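Local coordinates for protein HepC.19480.a.B1 (Helicobacter pylori, PDB 6MTZ) that is of unknown function but probably hydrolyses phosphoester bonds as a two-domain DHH/DHHA1-family phosphoesterase, at residues E202-Y207 and V215-D220; D18-A23 and S157-D162. All coordinates share one frame; numbering follows the deposited sequence.

Interaction 1: E202-Y207 and V215-D220; sequences EEVKNY and VAYDND
Tyr207 lays its ring against Tyr217 and ends on Asp220, closing a helix-loop-helix unit in which the C-terminal part of the segment 202-207 folds onto the early turns of helix 213-228. Its side chain can be walked outward. CB comes within 4.2 Å of CB of Tyr217. Because CG stands anti to the carbonyl carbon (chi1 -67°), the ring is carried out toward the second helix and lies beside its backbone. Over one face, toward the rim, CD1 of Tyr217 stands 3.6 Å from CD1 of Tyr207 and meets CE1 as well. On the other side of the ring, CD2 passes 3.6 Å from the backbone N of Tyr217, whose CA sits over the ring face as a CH-pi donor, while CE2 lies near the carbonyl O of Ala216, and Asp220 OD2 comes to this edge of the ring, near its plane. At the tip, OH of Tyr207 donates to OD2 of Asp220 at 2.6 Å, which accepts through its anti lone pair, away from OD1, with the carboxylate turned 75° from the ring plane.

The two tyrosines form an edge-to-face (T-shaped) pair: the edge of Tyr217 is directed at the face of Tyr207, with centroids 5.2 Å apart and planes at 66°. The Tyr217 ring is itself held at several points. Val173 and Met177 of helix 168-180 touch it, and its OH is hydrogen-bonded to the carbonyl O of Leu200, back on helix 190-203, so the hydroxyl of this buried residue has a partner. Val204, which also packs on Leu170 and Cys174, reaches over one face of the Tyr217 ring with a single methyl, CG2, 3.6 Å from the centroid. That methyl is displaced toward the phenolic end, and the tightest approach there is CG2 of Val204 to CZ of Tyr217, 3.3 Å.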
loop_
_atom_site.group_PDB
_atom_site.type_symbol
_atom_site.label_atom_id
_atom_site.label_comp_id
_atom_site.label_asym_id
_atom_site.label_seq_id
_atom_site.Cartn_x
_atom_site.Cartn_y
_atom_site.Cartn_z
ATOM N N GLU A 202 -13.527 3.066 7.167
ATOM C CA GLU A 202 -14.984 3.102 7.006
ATOM C C GLU A 202 -15.722 2.774 8.305
ATOM O O GLU A 202 -16.807 3.318 8.549
ATOM C CB GLU A 202 -15.439 2.145 5.892
ATOM C CG GLU A 202 -16.966 2.186 5.684
ATOM C CD GLU A 202 -17.458 1.499 4.416
ATOM O OE1 GLU A 202 -16.645 1.215 3.501
ATOM O OE2 GLU A 202 -18.680 1.255 4.343
ATOM N N GLU A 203 -15.162 1.905 9.160
ATOM C CA GLU A 203 -15.859 1.571 10.410
ATOM C C GLU A 203 -16.032 2.783 11.316
ATOM O O GLU A 203 -16.904 2.778 12.192
ATOM C CB GLU A 203 -15.130 0.446 11.185
ATOM C CG GLU A 203 -15.697 -0.963 10.922
ATOM C CD GLU A 203 -14.682 -2.094 11.155
ATOM O OE1 GLU A 203 -15.033 -3.275 10.936
ATOM O OE2 GLU A 203 -13.529 -1.806 11.535
ATOM N N VAL A 204 -15.237 3.835 11.126
ATOM C CA VAL A 204 -15.438 5.059 11.900
ATOM C C VAL A 204 -16.856 5.598 11.744
ATOM O O VAL A 204 -17.339 6.334 12.614
ATOM C CB VAL A 204 -14.374 6.105 11.483
ATOM C CG1 VAL A 204 -14.644 7.455 12.069
ATOM C CG2 VAL A 204 -13.018 5.646 11.915
ATOM N N LYS A 205 -17.552 5.244 10.654
ATOM C CA LYS A 205 -18.929 5.697 10.477
ATOM C C LYS A 205 -19.836 5.223 11.611
ATOM O O LYS A 205 -20.867 5.849 11.875
ATOM C CB LYS A 205 -19.470 5.210 9.130
ATOM C CG LYS A 205 -19.868 3.729 9.090
ATOM C CD LYS A 205 -20.039 3.250 7.643
ATOM C CE LYS A 205 -20.341 1.758 7.598
ATOM N NZ LYS A 205 -20.506 1.248 6.208
ATOM N N ASN A 206 -19.475 4.144 12.297
ATOM C CA ASN A 206 -20.267 3.684 13.425
ATOM C C ASN A 206 -19.894 4.375 14.727
ATOM O O ASN A 206 -20.477 4.055 15.761
ATOM C CB ASN A 206 -20.130 2.171 13.559
ATOM C CG ASN A 206 -20.709 1.461 12.368
ATOM O OD1 ASN A 206 -21.755 1.859 11.860
ATOM N ND2 ASN A 206 -20.007 0.460 11.871
ATOM N N TYR A 207 -18.974 5.332 14.689
ATOM C CA TYR A 207 -18.531 6.072 15.864
ATOM C C TYR A 207 -18.806 7.567 15.772
ATOM O O TYR A 207 -18.955 8.210 16.809
ATOM C CB TYR A 207 -17.017 5.840 16.080
ATOM C CG TYR A 207 -16.731 4.405 16.469
ATOM C CD1 TYR A 207 -16.587 3.421 15.503
ATOM C CD2 TYR A 207 -16.667 4.031 17.816
ATOM C CE1 TYR A 207 -16.357 2.103 15.852
ATOM C CE2 TYR A 207 -16.447 2.725 18.183
ATOM C CZ TYR A 207 -16.292 1.763 17.194
ATOM O OH TYR A 207 -16.073 0.458 17.544
ATOM N N VAL A 215 -12.601 8.718 21.977
ATOM C CA VAL A 215 -12.168 7.708 22.932
ATOM C C VAL A 215 -12.804 6.363 22.621
ATOM O O VAL A 215 -12.164 5.316 22.759
ATOM C CB VAL A 215 -12.495 8.152 24.365
ATOM C CG1 VAL A 215 -12.168 7.037 25.339
ATOM C CG2 VAL A 215 -11.719 9.415 24.715
ATOM N N ALA A 216 -14.077 6.365 22.222
ATOM C CA ALA A 216 -14.759 5.109 21.939
ATOM C C ALA A 216 -14.084 4.382 20.794
ATOM O O ALA A 216 -13.837 3.174 20.864
ATOM C CB ALA A 216 -16.232 5.369 21.616
ATOM N N TYR A 217 -13.785 5.102 19.715
ATOM C CA TYR A 217 -13.096 4.471 18.607
ATOM C C TYR A 217 -11.683 4.078 19.016
ATOM O O TYR A 217 -11.221 2.980 18.691
ATOM C CB TYR A 217 -13.081 5.404 17.389
ATOM C CG TYR A 217 -12.423 4.800 16.161
ATOM C CD1 TYR A 217 -12.998 3.716 15.511
ATOM C CD2 TYR A 217 -11.232 5.310 15.656
ATOM C CE1 TYR A 217 -12.407 3.155 14.388
ATOM C CE2 TYR A 217 -10.639 4.767 14.534
ATOM C CZ TYR A 217 -11.236 3.681 13.904
ATOM O OH TYR A 217 -10.663 3.125 12.781
ATOM N N ASP A 218 -10.998 4.941 19.771
ATOM C CA ASP A 218 -9.622 4.649 20.167
ATOM C C ASP A 218 -9.520 3.315 20.914
ATOM O O ASP A 218 -8.609 2.517 20.656
ATOM C CB ASP A 218 -9.082 5.794 21.023
ATOM C CG ASP A 218 -7.571 5.732 21.208
ATOM O OD1 ASP A 218 -6.861 5.287 20.276
ATOM O OD2 ASP A 218 -7.096 6.125 22.296
ATOM N N ASN A 219 -10.457 3.047 21.826
ATOM C CA ASN A 219 -10.391 1.865 22.672
ATOM C C ASN A 219 -10.938 0.610 21.998
ATOM O O ASN A 219 -10.727 -0.490 22.521
ATOM C CB ASN A 219 -11.143 2.112 23.983
ATOM C CG ASN A 219 -10.392 3.017 24.920
ATOM O OD1 ASN A 219 -9.164 3.099 24.861
ATOM N ND2 ASN A 219 -11.119 3.718 25.785
ATOM N N ASP A 220 -11.632 0.748 20.862
ATOM C CA ASP A 220 -12.198 -0.384 20.133
ATOM C C ASP A 220 -11.314 -0.857 19.000
ATOM O O ASP A 220 -11.530 -1.960 18.483
ATOM C CB ASP A 220 -13.570 -0.031 19.515
ATOM C CG ASP A 220 -14.723 -0.128 20.509
ATOM O OD1 ASP A 220 -14.494 -0.397 21.708
ATOM O OD2 ASP A 220 -15.877 0.081 20.074
#

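Interaction 2: D18-A23 and S157-D162; sequences DLDGYA and SVDIWD
Asp20 and Asp159 both extend CG anti to their backbone N (chi1 -163° and -175°), which brings their carboxylates together between two helices. The groups cross at about a right angle with their planes 60° apart, and OD2 of Asp20 lies 3.4 Å from OD2 of Asp159. There is no hydrogen bond across this gap; a water beside the pair stands within donating reach of either, 2.6 Å from OD2 of Asp20 and 2.5 Å from OD2 of Asp159. Asp20 is further held by backbone N-H groups, Thr126 N at OD1 and Ala125 N at OD2. Asp71 adds a further nearby carboxylate, a gathering of acidic side chains consistent with the metal-binding cluster of DHH phosphoesterases. Asp18 is the N-cap of its helix, its OD1 accepting from N of Gly21 at 2.9 Å. Alongside, CD2 of Leu19 meets CG1 of Val158 at 4.1 Å. Helix 19-29 directly follows strand 10-15 of the five-stranded parallel sheet, and its first turn here faces the last turn of helix 145-159, with Leu19 also touching helices 168-180 and 190-203.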
loop_
_atom_site.group_PDB
_atom_site.type_symbol
_atom_site.label_atom_id
_atom_site.label_comp_id
_atom_site.label_asym_id
_atom_site.label_seq_id
_atom_site.Cartn_x
_atom_site.Cartn_y
_atom_site.Cartn_z
ATOM N N ASP A 18 -0.818 8.097 3.573
ATOM C CA ASP A 18 -1.217 8.354 4.957
ATOM C C ASP A 18 -2.751 8.402 5.035
ATOM O O ASP A 18 -3.442 7.947 4.119
ATOM C CB ASP A 18 -0.539 9.630 5.460
ATOM C CG ASP A 18 -0.855 10.824 4.580
ATOM O OD1 ASP A 18 -1.660 10.679 3.638
ATOM O OD2 ASP A 18 -0.304 11.911 4.824
ATOM N N LEU A 19 -3.306 8.961 6.112
ATOM C CA LEU A 19 -4.762 8.996 6.267
ATOM C C LEU A 19 -5.423 9.787 5.134
ATOM O O LEU A 19 -6.410 9.342 4.543
ATOM C CB LEU A 19 -5.134 9.601 7.626
ATOM C CG LEU A 19 -6.622 9.975 7.808
ATOM C CD1 LEU A 19 -7.499 8.745 7.796
ATOM C CD2 LEU A 19 -6.894 10.749 9.092
ATOM N N ASP A 20 -4.916 10.990 4.849
ATOM C CA ASP A 20 -5.449 11.767 3.728
ATOM C C ASP A 20 -5.345 10.965 2.435
ATOM O O ASP A 20 -6.307 10.870 1.661
ATOM C CB ASP A 20 -4.696 13.108 3.615
ATOM C CG ASP A 20 -5.434 14.157 2.755
ATOM O OD1 ASP A 20 -6.598 13.940 2.374
ATOM O OD2 ASP A 20 -4.834 15.221 2.463
ATOM N N GLY A 21 -4.187 10.331 2.211
ATOM C CA GLY A 21 -3.990 9.589 0.977
ATOM C C GLY A 21 -4.960 8.434 0.799
ATOM O O GLY A 21 -5.476 8.213 -0.301
ATOM N N TYR A 22 -5.202 7.655 1.865
ATOM C CA TYR A 22 -6.110 6.523 1.712
ATOM C C TYR A 22 -7.579 6.941 1.762
ATOM O O TYR A 22 -8.411 6.320 1.102
ATOM C CB TYR A 22 -5.836 5.445 2.776
ATOM C CG TYR A 22 -4.725 4.499 2.400
ATOM C CD1 TYR A 22 -4.904 3.550 1.403
ATOM C CD2 TYR A 22 -3.492 4.553 3.031
ATOM C CE1 TYR A 22 -3.888 2.690 1.047
ATOM C CE2 TYR A 22 -2.464 3.690 2.679
ATOM C CZ TYR A 22 -2.667 2.765 1.690
ATOM O OH TYR A 22 -1.649 1.901 1.347
ATOM N N ALA A 23 -7.919 7.964 2.545
ATOM C CA ALA A 23 -9.293 8.471 2.547
ATOM C C ALA A 23 -9.739 8.951 1.159
ATOM O O ALA A 23 -10.926 8.843 0.813
ATOM C CB ALA A 23 -9.410 9.597 3.575
ATOM N N SER A 157 -10.258 18.330 9.077
ATOM C CA SER A 157 -9.912 19.059 10.293
ATOM C C SER A 157 -8.541 18.652 10.823
ATOM O O SER A 157 -7.762 19.503 11.266
ATOM C CB SER A 157 -10.979 18.841 11.370
ATOM O OG SER A 157 -12.231 19.370 10.985
ATOM N N VAL A 158 -8.227 17.360 10.806
ATOM C CA VAL A 158 -6.948 16.964 11.390
ATOM C C VAL A 158 -5.812 17.241 10.413
ATOM O O VAL A 158 -4.697 17.589 10.830
ATOM C CB VAL A 158 -6.968 15.491 11.856
ATOM C CG1 VAL A 158 -7.149 14.533 10.695
ATOM C CG2 VAL A 158 -5.696 15.146 12.613
ATOM N N ASP A 159 -6.077 17.141 9.114
ATOM C CA ASP A 159 -5.025 17.371 8.133
ATOM C C ASP A 159 -4.560 18.822 8.140
ATOM O O ASP A 159 -3.362 19.091 8.000
ATOM C CB ASP A 159 -5.504 16.958 6.743
ATOM C CG ASP A 159 -4.409 17.059 5.696
ATOM O OD1 ASP A 159 -4.291 18.128 5.057
ATOM O OD2 ASP A 159 -3.658 16.069 5.529
ATOM N N ILE A 160 -5.488 19.774 8.303
ATOM C CA ILE A 160 -5.108 21.176 8.423
ATOM C C ILE A 160 -4.880 21.601 9.868
ATOM O O ILE A 160 -4.609 22.781 10.117
ATOM C CB ILE A 160 -6.157 22.113 7.781
ATOM C CG1 ILE A 160 -7.447 22.150 8.604
ATOM C CG2 ILE A 160 -6.437 21.699 6.351
ATOM C CD1 ILE A 160 -8.492 23.110 8.041
ATOM N N TRP A 161 -4.982 20.680 10.817
ATOM C CA TRP A 161 -4.824 20.942 12.248
ATOM C C TRP A 161 -5.677 22.123 12.706
ATOM O O TRP A 161 -5.196 23.072 13.323
ATOM C CB TRP A 161 -3.352 21.160 12.632
ATOM C CG TRP A 161 -3.084 20.741 14.068
ATOM C CD1 TRP A 161 -2.944 21.556 15.160
ATOM C CD2 TRP A 161 -2.972 19.395 14.556
ATOM N NE1 TRP A 161 -2.728 20.796 16.296
ATOM C CE2 TRP A 161 -2.747 19.469 15.948
ATOM C CE3 TRP A 161 -3.024 18.133 13.943
ATOM C CZ2 TRP A 161 -2.568 18.327 16.740
ATOM C CZ3 TRP A 161 -2.862 16.996 14.730
ATOM C CH2 TRP A 161 -2.630 17.105 16.113
ATOM N N ASP A 162 -6.969 22.050 12.396
ATOM C CA ASP A 162 -7.944 22.987 12.958
ATOM C C ASP A 162 -8.514 22.351 14.224
ATOM O O ASP A 162 -9.459 21.560 14.158
ATOM C CB ASP A 162 -9.023 23.307 11.931
ATOM C CG ASP A 162 -10.148 24.149 12.496
ATOM O OD1 ASP A 162 -10.081 24.559 13.672
ATOM O OD2 ASP A 162 -11.121 24.376 11.753
HETATM O O HOH W 1 -2.403 15.644 3.352
#

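Overall arrangement
Interaction 2 is the more buried contact and brings together parts of the chain far apart in sequence, at the probable active-site end of the parallel-sheet domain. Interaction 1 is local, joining consecutive helices at a partly buried place farther from the centre of the chain. Their centres are about 16 Å apart and their nearest atoms about 8 Å, without touching, yet both lean on helix 168-180: Cys174 meets Val204 of one and Leu19 of the other. The chemistry differs accordingly. Residues 202-207 and 215-220 pack aromatic rings and join directly through a hydroxyl, whereas 18-23 and 157-162 share little surface and gather acidic groups around water.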